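Local coordinates for importin-95 (Chaetomium thermophilum, PDB 4XRI), which acts as an importin-beta family transport receptor that carries protein cargo into the nucleus and probably binds a small GTPase, at residues 173-178 / 214-219; 119-124 / 163-168; 84-89 / 128-133; 219-222 / 226-229; 142-147 / 157-162. The protein carries 2 engineered substitutions. All blocks are in the same frame, centred on the assembly; numbering follows the deposited sequence.

Interaction 1. Residues 173-178 / 214-219; sequences DLRNSL and LEFVGN
R175 and L178 meet E215 and F216 in a mixed contact, part salt bridge and part aromatic packing. It joins helix 172-178 to the short helix 214-217 within the all-helical HEAT-repeat solenoid of this importin beta. R175 does the polar work. Its chain starts with CG beside the backbone N (chi1 -77°) and then bends twice, which turns the guanidinium toward helix 214-217. R175 NH2 makes a salt bridge with E215 OE1 at 3.1 Å. The guanidinium and carboxylate planes are 47° apart, so the two groups do not lie flat in a paired, two-pronged bridge. The same nitrogen is also tight against the E215 chain, with R175 NH2 3.2 Å from E215 CB, which lies at the edge of the guanidinium. Both residues are partly exposed, and E215 also touches L259.

F216 carries the apolar half. Its ring stands at 81° to the guanidinium plane. R175 runs past its base, where R175 NE is 3.6 Å from F216 CB and R175 CD is 3.8 Å from F216 CD1. Farther out, the ring meets L178. L178 CD1 lies over one ring face. The packing continues beyond the two segments, since F216 also touches C167 of helix 153-168 and S182 and I185 of helix 182-193. At the far end of the ring, L178 CB is 3.5 Å from F216 CE1, and F216 CZ comes to 3.5 Å from L178 O.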
# COMPACT_ATOMS: atom_id res chain seq x y z
N ASP A 173 -2.83 -8.64 -27.33
CA ASP A 173 -3.12 -8.65 -28.76
C ASP A 173 -2.14 -7.76 -29.54
O ASP A 173 -1.70 -8.13 -30.63
CB ASP A 173 -4.56 -8.20 -29.01
CG ASP A 173 -5.57 -9.09 -28.31
OD1 ASP A 173 -5.18 -10.18 -27.84
OD2 ASP A 173 -6.75 -8.70 -28.23
N LEU A 174 -1.81 -6.61 -28.98
CA LEU A 174 -0.86 -5.71 -29.62
C LEU A 174 0.53 -6.34 -29.68
O LEU A 174 1.19 -6.32 -30.72
CB LEU A 174 -0.80 -4.37 -28.89
CG LEU A 174 0.21 -3.35 -29.42
CD1 LEU A 174 -0.06 -3.04 -30.88
CD2 LEU A 174 0.16 -2.08 -28.59
N ARG A 175 0.96 -6.90 -28.55
CA ARG A 175 2.23 -7.63 -28.48
C ARG A 175 2.30 -8.70 -29.55
O ARG A 175 3.28 -8.79 -30.29
CB ARG A 175 2.41 -8.26 -27.09
CG ARG A 175 2.81 -7.29 -25.99
CD ARG A 175 4.19 -6.69 -26.25
NE ARG A 175 4.95 -6.52 -25.01
CZ ARG A 175 4.68 -5.60 -24.09
NH1 ARG A 175 3.66 -4.77 -24.25
NH2 ARG A 175 5.42 -5.52 -22.99
N ASN A 176 1.25 -9.51 -29.63
CA ASN A 176 1.17 -10.60 -30.60
C ASN A 176 1.21 -10.10 -32.03
O ASN A 176 1.79 -10.75 -32.91
CB ASN A 176 -0.10 -11.42 -30.37
CG ASN A 176 -0.21 -12.61 -31.30
OD1 ASN A 176 0.78 -13.31 -31.55
ND2 ASN A 176 -1.40 -12.84 -31.84
N SER A 177 0.60 -8.94 -32.28
CA SER A 177 0.60 -8.36 -33.61
C SER A 177 1.98 -7.84 -34.00
O SER A 177 2.29 -7.68 -35.18
CB SER A 177 -0.42 -7.22 -33.70
OG SER A 177 0.07 -6.04 -33.08
N LEU A 178 2.82 -7.60 -32.99
CA LEU A 178 4.16 -7.07 -33.22
C LEU A 178 5.19 -8.17 -33.42
O LEU A 178 6.31 -7.91 -33.87
CB LEU A 178 4.60 -6.19 -32.04
CG LEU A 178 3.90 -4.85 -31.80
CD1 LEU A 178 4.37 -4.24 -30.49
CD2 LEU A 178 4.16 -3.90 -32.96
N LEU A 214 11.71 -3.47 -23.36
CA LEU A 214 12.40 -4.61 -22.76
C LEU A 214 11.56 -5.88 -22.70
O LEU A 214 12.02 -6.95 -23.11
CB LEU A 214 12.88 -4.25 -21.36
CG LEU A 214 14.23 -3.55 -21.33
CD1 LEU A 214 14.62 -3.19 -19.90
CD2 LEU A 214 15.29 -4.43 -21.97
N GLU A 215 10.34 -5.76 -22.20
CA GLU A 215 9.44 -6.91 -22.10
C GLU A 215 9.21 -7.54 -23.47
O GLU A 215 9.15 -8.76 -23.59
CB GLU A 215 8.11 -6.49 -21.47
CG GLU A 215 8.22 -6.00 -20.04
CD GLU A 215 6.88 -5.94 -19.33
OE1 GLU A 215 5.84 -6.08 -20.00
OE2 GLU A 215 6.88 -5.75 -18.09
N PHE A 216 9.10 -6.71 -24.50
CA PHE A 216 8.84 -7.20 -25.84
C PHE A 216 10.10 -7.69 -26.57
O PHE A 216 10.23 -8.88 -26.85
CB PHE A 216 8.15 -6.13 -26.69
CG PHE A 216 8.02 -6.49 -28.14
CD1 PHE A 216 7.06 -7.40 -28.56
CD2 PHE A 216 8.86 -5.93 -29.09
CE1 PHE A 216 6.95 -7.74 -29.90
CE2 PHE A 216 8.75 -6.27 -30.43
CZ PHE A 216 7.79 -7.17 -30.83
N VAL A 217 11.01 -6.77 -26.88
CA VAL A 217 12.10 -7.08 -27.80
C VAL A 217 13.08 -8.14 -27.30
O VAL A 217 13.67 -8.86 -28.09
CB VAL A 217 12.93 -5.81 -28.16
CG1 VAL A 217 12.07 -4.79 -28.88
CG2 VAL A 217 13.58 -5.21 -26.93
N GLY A 218 13.23 -8.24 -25.98
CA GLY A 218 14.18 -9.18 -25.42
C GLY A 218 13.71 -10.61 -25.56
O GLY A 218 14.47 -11.55 -25.30
N ASN A 219 12.46 -10.76 -26.01
CA ASN A 219 11.75 -12.04 -25.97
C ASN A 219 11.98 -12.69 -24.62
O ASN A 219 12.37 -13.86 -24.54
CB ASN A 219 12.19 -12.96 -27.10
CG ASN A 219 11.23 -14.12 -27.30
OD1 ASN A 219 10.14 -14.15 -26.73
ND2 ASN A 219 11.62 -15.09 -28.12

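Interaction 2. Residues 119-124 / 163-168; sequences AAAQVI and IGFICE
F165 packs its ring edge against A121 and Q122, and I166 reaches I124, where helices 114-131 and 153-168 lie side by side in the HEAT-repeat stack. The short segments run in the same general direction. Their axes approach to 9.0 Å and cross at -33°.

The aromatic contacts lead. The F165 ring meets the backbone of the other helix with its edge. A121 O lies near the ring plane, 3.7 Å from F165 CD2. Q122 N is in that plane too, 4.0 Å from F165 CE2. With CG beside its own backbone N (chi1 -72°), F165 sends the ring across to helix 114-131.

Two aliphatic contacts lie beside this edge. Q122 CG is 3.7 Å from F165 CE2, while the Q122 amide plane stands almost at right angles to the ring. A121 CB is 4.0 Å from F165 CE2. Farther along, the end of I166 comes to the contact, with its CD1 4.4 Å from I124 CG2. I166 also touches A125 and A128, so it continues along helix 114-131.

The polar groups look elsewhere. Q122 NE2 is hydrogen-bonded to Q118 OE1 on its own helix, and F165 O is bonded to T169 OG1.

Adhesion between the segments therefore comes from van der Waals packing. The weakly positive ring C-H edge facing A121 O probably adds a small electrostatic gain. Such contacts have little directional demand, which is consistent with the high flexibility of these proteins.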
# COMPACT_ATOMS: atom_id res chain seq x y z
N ALA A 119 4.77 14.56 -29.29
CA ALA A 119 3.31 14.51 -29.27
C ALA A 119 2.77 13.61 -30.37
O ALA A 119 1.84 12.83 -30.16
CB ALA A 119 2.72 15.90 -29.40
N ALA A 120 3.38 13.71 -31.55
CA ALA A 120 2.99 12.87 -32.69
C ALA A 120 3.25 11.40 -32.38
O ALA A 120 2.48 10.53 -32.80
CB ALA A 120 3.74 13.30 -33.94
N ALA A 121 4.33 11.13 -31.66
CA ALA A 121 4.66 9.76 -31.25
C ALA A 121 3.58 9.20 -30.34
O ALA A 121 3.22 8.03 -30.45
CB ALA A 121 6.02 9.72 -30.56
N GLN A 122 3.07 10.04 -29.45
CA GLN A 122 1.97 9.65 -28.57
C GLN A 122 0.71 9.33 -29.36
O GLN A 122 0.05 8.33 -29.11
CB GLN A 122 1.68 10.76 -27.55
CG GLN A 122 2.74 10.93 -26.48
CD GLN A 122 2.26 11.79 -25.33
OE1 GLN A 122 1.25 11.50 -24.69
NE2 GLN A 122 2.98 12.88 -25.07
N VAL A 123 0.40 10.19 -30.33
CA VAL A 123 -0.76 10.00 -31.18
C VAL A 123 -0.69 8.67 -31.93
O VAL A 123 -1.64 7.89 -31.94
CB VAL A 123 -0.91 11.15 -32.20
CG1 VAL A 123 -2.02 10.84 -33.19
CG2 VAL A 123 -1.16 12.46 -31.49
N ILE A 124 0.47 8.42 -32.54
CA ILE A 124 0.69 7.21 -33.32
C ILE A 124 0.54 5.95 -32.47
O ILE A 124 -0.05 4.96 -32.92
CB ILE A 124 2.08 7.24 -33.98
CG1 ILE A 124 2.07 8.21 -35.16
CG2 ILE A 124 2.51 5.85 -34.43
CD1 ILE A 124 3.42 8.51 -35.73
N ILE A 163 8.11 3.83 -31.42
CA ILE A 163 8.35 2.40 -31.31
C ILE A 163 8.33 1.95 -29.86
O ILE A 163 7.73 0.93 -29.51
CB ILE A 163 9.70 2.02 -31.96
CG1 ILE A 163 9.59 2.07 -33.49
CG2 ILE A 163 10.14 0.63 -31.52
CD1 ILE A 163 10.92 1.91 -34.20
N GLY A 164 8.98 2.72 -29.00
CA GLY A 164 9.03 2.43 -27.58
C GLY A 164 7.66 2.49 -26.93
O GLY A 164 7.31 1.63 -26.12
N PHE A 165 6.88 3.51 -27.29
CA PHE A 165 5.52 3.67 -26.79
C PHE A 165 4.65 2.48 -27.14
O PHE A 165 3.87 1.99 -26.31
CB PHE A 165 4.89 4.95 -27.35
CG PHE A 165 5.44 6.22 -26.76
CD1 PHE A 165 6.31 6.18 -25.68
CD2 PHE A 165 5.08 7.45 -27.28
CE1 PHE A 165 6.82 7.35 -25.14
CE2 PHE A 165 5.58 8.62 -26.74
CZ PHE A 165 6.45 8.57 -25.67
N ILE A 166 4.78 2.02 -28.37
CA ILE A 166 4.00 0.90 -28.87
C ILE A 166 4.42 -0.42 -28.21
O ILE A 166 3.57 -1.22 -27.81
CB ILE A 166 4.13 0.78 -30.41
CG1 ILE A 166 3.43 1.96 -31.08
CG2 ILE A 166 3.56 -0.54 -30.90
CD1 ILE A 166 3.68 2.05 -32.57
N CYS A 167 5.73 -0.63 -28.09
CA CYS A 167 6.25 -1.87 -27.54
C CYS A 167 6.04 -2.00 -26.03
O CYS A 167 5.98 -3.10 -25.50
CB CYS A 167 7.74 -2.02 -27.87
SG CYS A 167 8.07 -2.50 -29.57
N GLU A 168 5.94 -0.87 -25.33
CA GLU A 168 5.79 -0.90 -23.88
C GLU A 168 4.35 -1.19 -23.48
O GLU A 168 4.08 -1.60 -22.35
CB GLU A 168 6.25 0.41 -23.24
CG GLU A 168 5.27 1.56 -23.36
CD GLU A 168 5.69 2.78 -22.56
OE1 GLU A 168 5.17 3.88 -22.84
OE2 GLU A 168 6.53 2.64 -21.65

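Interaction 3. Residues 84-89 / 128-133; sequences ALQAKW and AAIELP
W89 bonds to E131 and packs on I130 where helix 79-91 meets helix 114-131, in the N-terminal part of the HEAT-repeat solenoid. The contact is largely buried.

The apolar part centres on I130. Its side chain points at helix 79-91 and lies between Q86 and W89. I130 CG1 is 4.0 Å from Q86 CG, so the glutamine takes part through its aliphatic stem. I130 CD1 reaches 3.8 Å from W89 CB. The other branch, I130 CG2, lies 3.9 Å from W89 CD1. I130 also touches F74, whose ring meets that of W89 at a slant.

The polar part is one hydrogen bond. W89 has CG anti to the backbone N (chi1 173°), and this carries the indole across to helix 114-131. The E131 carboxylate has a second partner, since E131 OE1 forms a salt bridge with K102 of helix 95-108. With one oxygen on the lysine and the other on the indole, the buried carboxylate is held at both ends. The nearby lysine probably helps to keep it negative.

W89 NE1 donates to E131 OE2 over 3.2 Å with an N-H...O angle of 159°. OE2 lies in the indole plane, but it is met on its anti side, with the donor 33° out of the carboxylate plane.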
# COMPACT_ATOMS: atom_id res chain seq x y z
N ALA A 84 -14.77 3.05 -24.58
CA ALA A 84 -15.67 3.97 -25.25
C ALA A 84 -14.94 4.80 -26.31
O ALA A 84 -15.37 4.88 -27.46
CB ALA A 84 -16.34 4.88 -24.25
N LEU A 85 -13.83 5.40 -25.91
CA LEU A 85 -13.08 6.30 -26.78
C LEU A 85 -12.48 5.59 -27.99
O LEU A 85 -12.48 6.13 -29.09
CB LEU A 85 -11.97 6.99 -25.99
CG LEU A 85 -12.43 7.92 -24.87
CD1 LEU A 85 -11.22 8.58 -24.23
CD2 LEU A 85 -13.40 8.97 -25.39
N GLN A 86 -11.97 4.38 -27.78
CA GLN A 86 -11.39 3.62 -28.87
C GLN A 86 -12.49 3.34 -29.87
O GLN A 86 -12.29 3.43 -31.07
CB GLN A 86 -10.81 2.30 -28.37
CG GLN A 86 -9.61 2.47 -27.46
CD GLN A 86 -9.08 1.16 -26.91
OE1 GLN A 86 -9.81 0.18 -26.80
NE2 GLN A 86 -7.80 1.13 -26.57
N ALA A 87 -13.66 3.01 -29.35
CA ALA A 87 -14.82 2.73 -30.19
C ALA A 87 -15.15 3.95 -31.05
O ALA A 87 -15.64 3.82 -32.17
CB ALA A 87 -16.02 2.34 -29.35
N LYS A 88 -14.87 5.13 -30.51
CA LYS A 88 -15.10 6.38 -31.24
C LYS A 88 -14.18 6.48 -32.45
O LYS A 88 -14.59 6.97 -33.50
CB LYS A 88 -14.89 7.59 -30.32
CG LYS A 88 -15.87 7.68 -29.16
CD LYS A 88 -15.74 8.99 -28.41
CE LYS A 88 -16.13 10.18 -29.29
NZ LYS A 88 -15.99 11.48 -28.57
N TRP A 89 -12.94 6.00 -32.31
CA TRP A 89 -12.01 6.00 -33.43
C TRP A 89 -12.46 5.01 -34.50
O TRP A 89 -12.42 5.30 -35.69
CB TRP A 89 -10.59 5.67 -32.98
CG TRP A 89 -9.64 5.50 -34.14
CD1 TRP A 89 -9.32 4.33 -34.77
CD2 TRP A 89 -8.90 6.52 -34.81
NE1 TRP A 89 -8.42 4.56 -35.78
CE2 TRP A 89 -8.15 5.90 -35.82
CE3 TRP A 89 -8.80 7.91 -34.64
CZ2 TRP A 89 -7.31 6.62 -36.67
CZ3 TRP A 89 -7.96 8.62 -35.48
CH2 TRP A 89 -7.23 7.97 -36.49
N ALA A 128 -2.15 3.06 -33.01
CA ALA A 128 -1.61 1.72 -33.22
C ALA A 128 -2.23 0.70 -32.27
O ALA A 128 -2.48 -0.44 -32.65
CB ALA A 128 -0.10 1.74 -33.06
N ALA A 129 -2.47 1.13 -31.03
CA ALA A 129 -3.06 0.26 -30.02
C ALA A 129 -4.44 -0.21 -30.44
O ALA A 129 -4.91 -1.27 -30.03
CB ALA A 129 -3.12 0.97 -28.68
N ILE A 130 -5.09 0.60 -31.27
CA ILE A 130 -6.41 0.26 -31.79
C ILE A 130 -6.33 -0.53 -33.10
O ILE A 130 -7.02 -1.54 -33.27
CB ILE A 130 -7.25 1.53 -32.05
CG1 ILE A 130 -7.42 2.32 -30.75
CG2 ILE A 130 -8.60 1.17 -32.65
CD1 ILE A 130 -8.01 3.70 -30.96
N GLU A 131 -5.46 -0.09 -34.01
CA GLU A 131 -5.50 -0.60 -35.37
C GLU A 131 -4.63 -1.83 -35.64
O GLU A 131 -4.99 -2.69 -36.45
CB GLU A 131 -5.09 0.51 -36.34
CG GLU A 131 -6.12 1.62 -36.45
CD GLU A 131 -6.08 2.31 -37.80
OE1 GLU A 131 -5.06 2.16 -38.51
OE2 GLU A 131 -7.07 2.98 -38.16
N LEU A 132 -3.48 -1.92 -34.98
CA LEU A 132 -2.56 -3.04 -35.22
C LEU A 132 -3.13 -4.43 -34.86
O LEU A 132 -2.91 -5.39 -35.60
CB LEU A 132 -1.25 -2.81 -34.47
CG LEU A 132 -0.36 -1.71 -35.06
CD1 LEU A 132 0.95 -1.61 -34.30
CD2 LEU A 132 -0.10 -1.97 -36.53
N PRO A 133 -3.85 -4.55 -33.73
CA PRO A 133 -4.47 -5.86 -33.48
C PRO A 133 -5.48 -6.27 -34.55
O PRO A 133 -5.67 -7.46 -34.80
CB PRO A 133 -5.17 -5.66 -32.12
CG PRO A 133 -4.40 -4.59 -31.46
CD PRO A 133 -3.98 -3.66 -32.55

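Interaction 4. Residues 219-222 / 226-229; sequences NNFK and ERNY
R227 NE donates to F221 O over 3.3 Å, the one sound hydrogen bond between the two segments. It is fairly straight, with an N-H...O angle of 161°, and F221 O lies in the guanidinium plane. R227 NH2 adds a weak hydrogen bond to K222 O, also at 3.3 Å. One arginine thus spans two successive carbonyls of the loop. Its chain bends at chi3 (-61°), which turns the guanidinium edge toward the two carbonyls.

The stem of R227 packs obliquely against the F221 ring, with R227 CG 3.5 Å from F221 CD2. Within the loop, K222 NZ donates to N219 O over 3.1 Å and makes a weak bond to N220 OD1. N219, N220 and F221 all have positive phi. The loop therefore makes a left-handed turn, tied across by the lysine. A glycerol, probably from the crystallisation liquor, lies about 4 Å from the R227 side chain.

The loop links helix 214-217 to helix 224-238, so R227 binds the start of the second helix back onto the turn before it. The buried F221 ring also stacks on Y260 of helix 243-260 and touches I230 and M231 of helix 224-238.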
# COMPACT_ATOMS: atom_id res chain seq x y z
N ASN A 219 12.46 -10.76 -26.01
CA ASN A 219 11.75 -12.04 -25.97
C ASN A 219 11.98 -12.69 -24.62
O ASN A 219 12.37 -13.86 -24.54
CB ASN A 219 12.19 -12.96 -27.10
CG ASN A 219 11.23 -14.12 -27.30
OD1 ASN A 219 10.14 -14.15 -26.73
ND2 ASN A 219 11.62 -15.09 -28.12
N ASN A 220 11.78 -11.91 -23.57
CA ASN A 220 11.95 -12.35 -22.19
C ASN A 220 13.35 -12.88 -21.90
O ASN A 220 13.54 -13.71 -21.01
CB ASN A 220 10.90 -13.41 -21.86
CG ASN A 220 9.49 -12.95 -22.17
OD1 ASN A 220 8.78 -13.57 -22.97
ND2 ASN A 220 9.07 -11.86 -21.54
N PHE A 221 14.33 -12.39 -22.67
CA PHE A 221 15.75 -12.65 -22.40
C PHE A 221 16.14 -14.13 -22.37
O PHE A 221 17.14 -14.49 -21.76
CB PHE A 221 16.14 -12.00 -21.07
CG PHE A 221 16.88 -10.70 -21.22
CD1 PHE A 221 16.37 -9.69 -22.02
CD2 PHE A 221 18.06 -10.49 -20.54
CE1 PHE A 221 17.05 -8.49 -22.15
CE2 PHE A 221 18.74 -9.29 -20.67
CZ PHE A 221 18.24 -8.29 -21.47
N LYS A 222 15.36 -14.97 -23.03
CA LYS A 222 15.58 -16.41 -22.95
C LYS A 222 16.80 -16.88 -23.73
O LYS A 222 17.44 -17.87 -23.36
CB LYS A 222 14.34 -17.17 -23.45
CG LYS A 222 13.03 -16.64 -22.90
CD LYS A 222 11.93 -17.68 -23.05
CE LYS A 222 10.56 -17.03 -23.02
NZ LYS A 222 10.33 -16.19 -24.23
N GLU A 226 20.42 -12.67 -28.23
CA GLU A 226 19.68 -11.44 -27.96
C GLU A 226 20.15 -10.82 -26.65
O GLU A 226 20.29 -9.60 -26.54
CB GLU A 226 18.18 -11.70 -27.90
CG GLU A 226 17.47 -11.59 -29.24
CD GLU A 226 16.98 -12.92 -29.75
OE1 GLU A 226 17.10 -13.17 -30.97
OE2 GLU A 226 16.46 -13.72 -28.94
N ARG A 227 20.39 -11.67 -25.66
CA ARG A 227 20.82 -11.24 -24.34
C ARG A 227 22.11 -10.43 -24.42
O ARG A 227 22.17 -9.28 -23.99
CB ARG A 227 21.00 -12.44 -23.41
CG ARG A 227 20.75 -12.13 -21.95
CD ARG A 227 21.15 -13.28 -21.04
NE ARG A 227 20.39 -14.50 -21.29
CZ ARG A 227 20.94 -15.66 -21.63
NH1 ARG A 227 22.26 -15.76 -21.76
NH2 ARG A 227 20.18 -16.72 -21.85
N ASN A 228 23.15 -11.05 -24.98
CA ASN A 228 24.45 -10.40 -25.13
C ASN A 228 24.38 -9.15 -26.01
O ASN A 228 25.07 -8.17 -25.76
CB ASN A 228 25.47 -11.38 -25.69
CG ASN A 228 25.80 -12.50 -24.72
OD1 ASN A 228 26.10 -12.26 -23.55
ND2 ASN A 228 25.74 -13.74 -25.20
N TYR A 229 23.54 -9.23 -27.04
CA TYR A 229 23.29 -8.11 -27.95
C TYR A 229 22.86 -6.88 -27.16
O TYR A 229 23.50 -5.83 -27.22
CB TYR A 229 22.22 -8.51 -28.97
CG TYR A 229 22.09 -7.61 -30.18
CD1 TYR A 229 20.87 -7.01 -30.50
CD2 TYR A 229 23.17 -7.36 -31.02
CE1 TYR A 229 20.74 -6.20 -31.61
CE2 TYR A 229 23.05 -6.55 -32.13
CZ TYR A 229 21.83 -5.97 -32.42
OH TYR A 229 21.71 -5.16 -33.53

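Interaction 5. Residues 142-147 / 157-162; sequences HALVRN and QASLTA
N147 and L144 of helix 140-150 pack against S159 and A162 of helix 153-168. The first shell is close at the N147 end. N147 CB is 3.1 Å from S159 OG, a tight approach, and 3.6 Å from S159 CB. N147 ND2 makes a weak hydrogen bond to S159 OG at 3.4 Å, with an N-H...O angle of 142°. L144 makes the other contacts between the two segments. L144 O is 3.8 Å from S159 CB. Its branch atom L144 CD2 lies 4.2 Å from A162 CB and 4.3 Å from S159 CB. The small side chains of S159 and A162 allow the backbones to come near, and L144 CA and S159 CA are only 5.4 Å apart.

The next shell sets the serine. With OG beside its own backbone N (chi1 -60°), S159 gives its hydroxyl hydrogen to Q155 O, one turn earlier in the same helix. This is its main polar bond, and the weak N147 bond comes second. The hydroxyl is thus satisfied within a buried contact. L109, in a loop, touches both L144 and S159. L144 also touches I163 and I166, so it packs along a further stretch of helix 153-168.

The two helices follow each other in the chain and make a helical hairpin, the kind of element from which HEAT-repeat solenoids are built. The segment axes approach to 8.6 Å with 136° between their directions. Helix 114-131 borders this hairpin, with A121 touching T161 and A162. Helix 200-212 meets L160 of helix 153-168.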
# COMPACT_ATOMS: atom_id res chain seq x y z
N HIS A 142 6.88 -0.99 -40.27
CA HIS A 142 7.92 -0.96 -41.28
C HIS A 142 8.40 0.48 -41.49
O HIS A 142 9.60 0.73 -41.63
CB HIS A 142 7.42 -1.55 -42.60
CG HIS A 142 8.47 -1.62 -43.67
ND1 HIS A 142 9.42 -2.61 -43.71
CD2 HIS A 142 8.71 -0.82 -44.74
CE1 HIS A 142 10.21 -2.42 -44.76
NE2 HIS A 142 9.80 -1.34 -45.40
N ALA A 143 7.46 1.41 -41.49
CA ALA A 143 7.77 2.82 -41.68
C ALA A 143 8.55 3.37 -40.50
O ALA A 143 9.50 4.14 -40.67
CB ALA A 143 6.49 3.62 -41.90
N LEU A 144 8.14 2.98 -39.29
CA LEU A 144 8.81 3.43 -38.07
C LEU A 144 10.24 2.90 -37.99
O LEU A 144 11.16 3.64 -37.64
CB LEU A 144 8.02 2.98 -36.84
CG LEU A 144 6.66 3.64 -36.61
CD1 LEU A 144 5.99 3.06 -35.37
CD2 LEU A 144 6.80 5.15 -36.49
N VAL A 145 10.42 1.62 -38.30
CA VAL A 145 11.74 1.01 -38.30
C VAL A 145 12.63 1.65 -39.36
O VAL A 145 13.81 1.90 -39.13
CB VAL A 145 11.65 -0.52 -38.55
CG1 VAL A 145 13.03 -1.09 -38.85
CG2 VAL A 145 11.03 -1.22 -37.36
N ARG A 146 12.04 1.94 -40.51
CA ARG A 146 12.76 2.59 -41.60
C ARG A 146 13.19 3.99 -41.18
O ARG A 146 14.34 4.38 -41.36
CB ARG A 146 11.90 2.64 -42.86
CG ARG A 146 12.64 3.05 -44.12
CD ARG A 146 11.71 3.03 -45.32
NE ARG A 146 12.29 3.69 -46.49
CZ ARG A 146 12.85 3.06 -47.51
NH1 ARG A 146 13.35 3.75 -48.53
NH2 ARG A 146 12.91 1.74 -47.53
N ASN A 147 12.25 4.74 -40.60
CA ASN A 147 12.54 6.07 -40.08
C ASN A 147 13.66 6.05 -39.04
O ASN A 147 14.55 6.90 -39.05
CB ASN A 147 11.29 6.70 -39.46
CG ASN A 147 10.23 7.02 -40.48
OD1 ASN A 147 10.45 6.91 -41.69
ND2 ASN A 147 9.06 7.44 -40.00
N GLN A 157 14.69 10.22 -33.77
CA GLN A 157 14.32 10.38 -32.37
C GLN A 157 12.86 10.02 -32.11
O GLN A 157 12.56 9.18 -31.26
CB GLN A 157 14.55 11.83 -31.92
CG GLN A 157 15.99 12.28 -31.85
CD GLN A 157 16.10 13.74 -31.42
OE1 GLN A 157 16.32 14.62 -32.24
NE2 GLN A 157 15.93 13.99 -30.13
N ALA A 158 11.97 10.68 -32.85
CA ALA A 158 10.54 10.56 -32.64
C ALA A 158 10.00 9.18 -33.01
O ALA A 158 9.08 8.68 -32.37
CB ALA A 158 9.80 11.64 -33.44
N SER A 159 10.59 8.57 -34.03
CA SER A 159 10.16 7.25 -34.47
C SER A 159 10.62 6.19 -33.49
O SER A 159 9.90 5.22 -33.23
CB SER A 159 10.69 6.94 -35.87
OG SER A 159 10.22 7.91 -36.80
N LEU A 160 11.81 6.37 -32.94
CA LEU A 160 12.30 5.51 -31.88
C LEU A 160 11.38 5.61 -30.67
O LEU A 160 11.03 4.62 -30.04
CB LEU A 160 13.73 5.88 -31.49
CG LEU A 160 14.82 5.43 -32.46
CD1 LEU A 160 16.13 6.13 -32.15
CD2 LEU A 160 14.99 3.91 -32.39
N THR A 161 10.98 6.84 -30.37
CA THR A 161 10.08 7.13 -29.26
C THR A 161 8.71 6.48 -29.47
O THR A 161 8.12 5.94 -28.54
CB THR A 161 9.91 8.65 -29.07
OG1 THR A 161 11.17 9.24 -28.75
CG2 THR A 161 8.93 8.95 -27.96
N ALA A 162 8.23 6.52 -30.71
CA ALA A 162 6.94 5.92 -31.06
C ALA A 162 7.01 4.40 -30.95
O ALA A 162 6.08 3.77 -30.44
CB ALA A 162 6.52 6.34 -32.46

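In the fold
All five contacts lie in the N-terminal part of the solenoid. Interactions 2 and 5 share helix 153-168, and their centres are 9 Å apart. I166 CD1 touches L144 CD1 at 3.8 Å. Interactions 2 and 3 share helix 114-131, where I166 CD1 is 3.8 Å from A128 CB. Interaction 1 follows next in the chain, and its F216 CD2 meets C167 SG of interaction 2 at 3.5 Å. It also touches interaction 3 through L174 CD1 and L132 CB, 3.8 Å apart. Interaction 4 continues from interaction 1 through the shared N219. It lies farthest from interaction 3, with their centres 31 Å apart.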